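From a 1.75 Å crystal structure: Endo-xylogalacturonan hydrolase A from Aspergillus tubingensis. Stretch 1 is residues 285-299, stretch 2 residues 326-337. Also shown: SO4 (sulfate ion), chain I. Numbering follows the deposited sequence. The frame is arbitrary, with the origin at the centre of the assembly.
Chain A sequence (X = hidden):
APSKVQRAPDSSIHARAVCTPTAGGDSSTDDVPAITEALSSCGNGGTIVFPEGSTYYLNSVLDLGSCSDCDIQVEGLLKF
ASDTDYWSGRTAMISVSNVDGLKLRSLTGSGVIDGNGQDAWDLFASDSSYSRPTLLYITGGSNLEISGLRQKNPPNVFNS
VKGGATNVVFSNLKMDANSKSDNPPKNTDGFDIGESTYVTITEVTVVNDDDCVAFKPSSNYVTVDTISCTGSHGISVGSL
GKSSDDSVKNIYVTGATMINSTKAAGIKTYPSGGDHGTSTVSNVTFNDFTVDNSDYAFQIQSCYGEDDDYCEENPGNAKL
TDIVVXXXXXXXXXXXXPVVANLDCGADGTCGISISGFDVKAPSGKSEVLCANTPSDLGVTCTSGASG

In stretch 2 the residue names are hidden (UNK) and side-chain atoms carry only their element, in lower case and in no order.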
# COMPACT_ATOMS: atom_id res chain seq x y z
N THR A 285 -10.93 -3.72 11.37
CA THR A 285 -10.31 -3.56 12.68
C THR A 285 -8.86 -3.12 12.56
O THR A 285 -8.10 -3.72 11.80
CB THR A 285 -10.35 -4.90 13.44
OG1 THR A 285 -11.72 -5.25 13.71
CG2 THR A 285 -9.58 -4.79 14.78
N PHE A 286 -8.50 -2.10 13.33
CA PHE A 286 -7.13 -1.63 13.45
C PHE A 286 -6.78 -1.92 14.91
O PHE A 286 -7.32 -1.27 15.82
CB PHE A 286 -7.04 -0.12 13.23
CG PHE A 286 -7.59 0.36 11.90
CD1 PHE A 286 -8.94 0.71 11.77
CD2 PHE A 286 -6.75 0.53 10.80
CE1 PHE A 286 -9.44 1.19 10.56
CE2 PHE A 286 -7.25 1.00 9.58
CZ PHE A 286 -8.59 1.33 9.47
N ASN A 287 -5.89 -2.88 15.13
CA ASN A 287 -5.54 -3.34 16.48
C ASN A 287 -4.05 -3.25 16.78
O ASN A 287 -3.22 -3.49 15.91
CB ASN A 287 -6.00 -4.79 16.65
CG ASN A 287 -5.73 -5.32 18.04
OD1 ASN A 287 -6.27 -4.82 19.04
ND2 ASN A 287 -4.88 -6.35 18.12
N ASP A 288 -3.70 -2.91 18.03
CA ASP A 288 -2.30 -2.99 18.46
C ASP A 288 -1.39 -2.12 17.58
O ASP A 288 -0.45 -2.63 16.94
CB ASP A 288 -1.81 -4.44 18.44
CG ASP A 288 -2.21 -5.23 19.67
OD1 ASP A 288 -2.89 -4.68 20.58
OD2 ASP A 288 -1.84 -6.43 19.75
N PHE A 289 -1.68 -0.83 17.54
CA PHE A 289 -0.85 0.13 16.83
C PHE A 289 0.04 0.87 17.80
O PHE A 289 -0.40 1.30 18.88
CB PHE A 289 -1.68 1.17 16.09
CG PHE A 289 -2.14 0.74 14.72
CD1 PHE A 289 -2.90 -0.42 14.55
CD2 PHE A 289 -1.87 1.53 13.61
CE1 PHE A 289 -3.35 -0.81 13.29
CE2 PHE A 289 -2.31 1.15 12.34
CZ PHE A 289 -3.06 -0.01 12.18
N THR A 290 1.29 1.03 17.39
CA THR A 290 2.22 1.91 18.08
C THR A 290 2.41 3.15 17.22
O THR A 290 2.79 3.05 16.05
CB THR A 290 3.55 1.18 18.35
OG1 THR A 290 3.27 0.05 19.20
CG2 THR A 290 4.55 2.10 19.04
N VAL A 291 2.10 4.30 17.80
CA VAL A 291 2.24 5.57 17.13
C VAL A 291 3.55 6.20 17.64
O VAL A 291 3.74 6.40 18.85
CB VAL A 291 1.02 6.48 17.42
CG1 VAL A 291 1.13 7.81 16.68
CG2 VAL A 291 -0.28 5.75 17.06
N ASP A 292 4.45 6.48 16.71
CA ASP A 292 5.73 7.10 17.04
C ASP A 292 5.92 8.33 16.18
O ASP A 292 6.39 8.25 15.04
CB ASP A 292 6.87 6.09 16.84
CG ASP A 292 8.25 6.68 17.08
OD1 ASP A 292 8.37 7.88 17.43
OD2 ASP A 292 9.24 5.94 16.86
N ASN A 293 5.53 9.49 16.72
CA ASN A 293 5.72 10.76 16.05
C ASN A 293 4.93 10.88 14.74
O ASN A 293 5.33 11.58 13.82
CB ASN A 293 7.23 11.02 15.80
CG ASN A 293 7.53 12.48 15.52
OD1 ASN A 293 7.02 13.36 16.20
ND2 ASN A 293 8.35 12.74 14.51
N SER A 294 3.79 10.19 14.66
CA SER A 294 2.87 10.36 13.53
C SER A 294 1.93 11.54 13.79
O SER A 294 1.65 11.85 14.94
CB SER A 294 2.10 9.07 13.29
OG SER A 294 3.00 8.06 12.84
N ASP A 295 1.47 12.21 12.74
CA ASP A 295 0.72 13.46 12.96
C ASP A 295 -0.65 13.25 13.61
O ASP A 295 -1.05 14.02 14.49
CB ASP A 295 0.61 14.29 11.68
CG ASP A 295 1.97 14.64 11.09
OD1 ASP A 295 2.94 14.86 11.87
OD2 ASP A 295 2.07 14.69 9.85
N TYR A 296 -1.37 12.23 13.17
CA TYR A 296 -2.59 11.78 13.83
C TYR A 296 -2.46 10.29 14.10
O TYR A 296 -1.85 9.56 13.31
CB TYR A 296 -3.81 11.97 12.93
CG TYR A 296 -4.31 13.38 12.72
CD1 TYR A 296 -4.55 14.24 13.80
CD2 TYR A 296 -4.64 13.82 11.44
CE1 TYR A 296 -5.04 15.52 13.59
CE2 TYR A 296 -5.14 15.09 11.22
CZ TYR A 296 -5.34 15.93 12.31
OH TYR A 296 -5.83 17.20 12.08
N ALA A 297 -3.06 9.83 15.19
CA ALA A 297 -3.16 8.42 15.46
C ALA A 297 -4.23 7.81 14.56
O ALA A 297 -4.07 6.70 14.06
CB ALA A 297 -3.52 8.19 16.92
N PHE A 298 -5.34 8.52 14.39
CA PHE A 298 -6.42 8.04 13.53
C PHE A 298 -7.13 9.19 12.87
O PHE A 298 -7.27 10.28 13.46
CB PHE A 298 -7.42 7.18 14.32
CG PHE A 298 -8.24 6.28 13.44
CD1 PHE A 298 -7.74 5.05 13.03
CD2 PHE A 298 -9.50 6.66 12.99
CE1 PHE A 298 -8.48 4.21 12.20
CE2 PHE A 298 -10.26 5.83 12.17
CZ PHE A 298 -9.74 4.61 11.76
N GLN A 299 -7.60 8.98 11.64
CA GLN A 299 -8.26 10.06 10.94
C GLN A 299 -9.37 9.51 10.08
O GLN A 299 -9.21 8.46 9.45
CB GLN A 299 -7.24 10.83 10.08
CG GLN A 299 -7.84 12.01 9.34
CD GLN A 299 -6.82 12.83 8.59
OE1 GLN A 299 -5.67 12.42 8.41
NE2 GLN A 299 -7.24 14.01 8.12
N UNK A 326 -8.56 -0.42 18.27
CA UNK A 326 -8.26 -0.98 19.60
C UNK A 326 -6.77 -1.03 19.89
O UNK A 326 -5.97 -1.36 19.02
c UNK A 326 -8.88 -2.37 19.75
o UNK A 326 -8.50 -3.25 18.69
N UNK A 327 -6.41 -0.68 21.13
CA UNK A 327 -5.04 -0.78 21.62
C UNK A 327 -4.08 0.05 20.79
O UNK A 327 -3.20 -0.50 20.12
o UNK A 327 -5.32 -2.99 22.61
c UNK A 327 -4.58 -2.24 21.67
N UNK A 328 -4.29 1.36 20.78
CA UNK A 328 -3.34 2.28 20.18
C UNK A 328 -2.53 2.92 21.30
O UNK A 328 -3.10 3.39 22.30
c UNK A 328 -4.48 3.62 15.63
c UNK A 328 -4.06 3.39 19.40
c UNK A 328 -5.37 1.50 16.36
c UNK A 328 -5.03 1.81 17.67
c UNK A 328 -4.41 3.02 17.98
c UNK A 328 -5.09 2.40 15.33
c UNK A 328 -4.14 3.92 16.94
N UNK A 329 -1.22 2.96 21.12
CA UNK A 329 -0.38 3.65 22.10
C UNK A 329 0.67 4.50 21.41
O UNK A 329 0.85 4.44 20.19
o UNK A 329 1.07 1.72 22.33
c UNK A 329 0.26 2.63 23.05
N UNK A 330 1.36 5.32 22.21
CA UNK A 330 2.44 6.14 21.70
C UNK A 330 2.14 7.62 21.74
O UNK A 330 1.23 8.07 22.45
N UNK A 331 2.93 8.36 20.97
CA UNK A 331 2.94 9.81 21.02
C UNK A 331 2.90 10.33 19.60
O UNK A 331 3.66 9.87 18.74
c UNK A 331 4.15 11.80 22.02
o UNK A 331 4.45 9.59 22.91
c UNK A 331 4.24 10.32 21.70
N UNK A 332 2.01 11.29 19.35
CA UNK A 332 1.94 11.95 18.06
C UNK A 332 3.05 13.00 17.93
O UNK A 332 3.79 13.26 18.88
c UNK A 332 0.57 12.61 17.82
c UNK A 332 -0.53 11.55 17.63
o UNK A 332 0.23 13.46 18.92
N UNK A 333 3.14 13.60 16.75
CA UNK A 333 4.07 14.68 16.49
C UNK A 333 3.58 16.01 17.08
O UNK A 333 2.46 16.09 17.59
c UNK A 333 4.23 14.85 14.98
o UNK A 333 3.09 15.49 14.44
N UNK A 334 4.42 17.04 16.97
CA UNK A 334 4.06 18.41 17.36
C UNK A 334 2.99 19.02 16.47
O UNK A 334 2.35 19.99 16.86
o UNK A 334 6.03 18.53 19.38
c UNK A 334 6.36 18.99 18.26
c UNK A 334 5.29 19.33 17.26
o UNK A 334 7.55 19.21 17.94
N UNK A 335 2.81 18.47 15.27
CA UNK A 335 2.10 19.19 14.23
C UNK A 335 0.69 19.64 14.62
O UNK A 335 0.33 20.79 14.41
c UNK A 335 0.84 19.20 9.40
c UNK A 335 2.03 18.37 12.94
c UNK A 335 1.35 19.12 11.82
n UNK A 335 0.91 18.44 8.12
c UNK A 335 1.40 18.35 10.52
N UNK A 336 -0.10 18.72 15.16
CA UNK A 336 -1.50 19.02 15.48
C UNK A 336 -1.78 19.09 16.98
O UNK A 336 -2.92 19.32 17.39
c UNK A 336 -2.75 19.19 11.21
c UNK A 336 -2.44 18.01 14.82
c UNK A 336 -2.36 18.04 10.52
c UNK A 336 -2.77 19.17 12.61
o UNK A 336 -2.34 18.04 9.15
c UNK A 336 -2.02 16.89 12.60
c UNK A 336 -2.41 18.03 13.32
c UNK A 336 -2.00 16.90 11.21
N UNK A 337 -0.74 18.89 17.78
CA UNK A 337 -0.82 19.00 19.23
C UNK A 337 -1.76 20.17 19.59
O UNK A 337 -1.55 21.28 19.12
o UNK A 337 -0.29 19.24 22.00
c UNK A 337 0.60 19.22 19.78
o UNK A 337 1.79 18.61 21.75
c UNK A 337 0.70 19.01 21.28
S SO4 I . -3.91 -8.24 21.83
O1 SO4 I . -2.70 -7.52 22.28
O2 SO4 I . -5.05 -7.88 22.71
O3 SO4 I . -3.67 -9.70 21.91
O4 SO4 I . -4.22 -7.87 20.44
O HOH W 1 -6.28 -5.52 21.58
O HOH W 2 -0.31 -0.42 21.26
O HOH W 3 7.15 16.22 16.40
O HOH W 4 6.38 12.70 19.09
O HOH W 5 0.33 16.02 15.59
O HOH W 6 0.20 15.64 8.19

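Position 326 carries one carbon and then one oxygen. That oxygen lies 2.7 Å from Asn 287 OD1 and donates a hydrogen bond to it. A single hydroxyl on CB makes this Ser 326. Its N also donates to Phe 286 O at 2.9 Å.

Position 327 again has one carbon and one oxygen. CB sits 3.2 Å from Asp 288 OD1, and the oxygen donates to water 1, which in turn donates to Asn 287 OD1 and to the sulfate. This is Ser 327.

Position 328 has one carbon leading to a ring of six carbons with no oxygen. The ring lies over a face of Phe 289, with planes 6° apart but slid so that they barely overlap. This is Phe 328. Its CZ is 3.4 Å from Phe 289 CG and 3.8 Å from Phe 286 CB. Phe 289 CB stands over its ring centre.

Position 329 has one carbon and one oxygen. The oxygen shares water 2 with Phe 289 O. This is Ser 329. Its backbone N donates to Phe 289 O at 2.9 Å.

Position 330 has no side-chain atoms. An ideal CB would fall 1.8 Å from Val 291 O, and the backbone angles alone call for glycine. This is Gly 330.

Position 331 has one carbon carrying an oxygen and a carbon. This is Thr 331. Its side chain is exposed; its backbone does the bonding, with O accepting from Asn 293 N at 2.8 Å.

Position 332 has the same branching. Its methyl carbon approaches Val 291 CG1 and lies 3.9 Å from Ala 297 N. This is Thr 332.

Position 333 has one carbon and one oxygen. The oxygen donates to Asp 295 OD1 at 2.7 Å. This is Ser 333.

Position 334 has two carbons, the second carrying two oxygens. It does not touch stretch 1. This is Asp 334.

Position 335 has four carbons in a row ending in nitrogen. The terminal nitrogen lies 4.3 Å from Asp 295 OD2, beyond a salt bridge, and water 6 links the two. This is Lys 335.

Position 336 has one carbon and a six-carbon ring bearing an oxygen. The ring stacks, offset, on that of Tyr 296, with ring centroids 4.2 Å apart. This is Tyr 336.

Position 337 has two carbons, the second carrying two oxygens, and no contact with stretch 1. This is Asp 337.

The contact works as a parallel backbone ladder. Phe 328 packs beside it among apolar side chains, while hydroxyl bonds and the tyrosine stack extend it.

Stretch 2 (326-337) SSFSGTTSDKYD
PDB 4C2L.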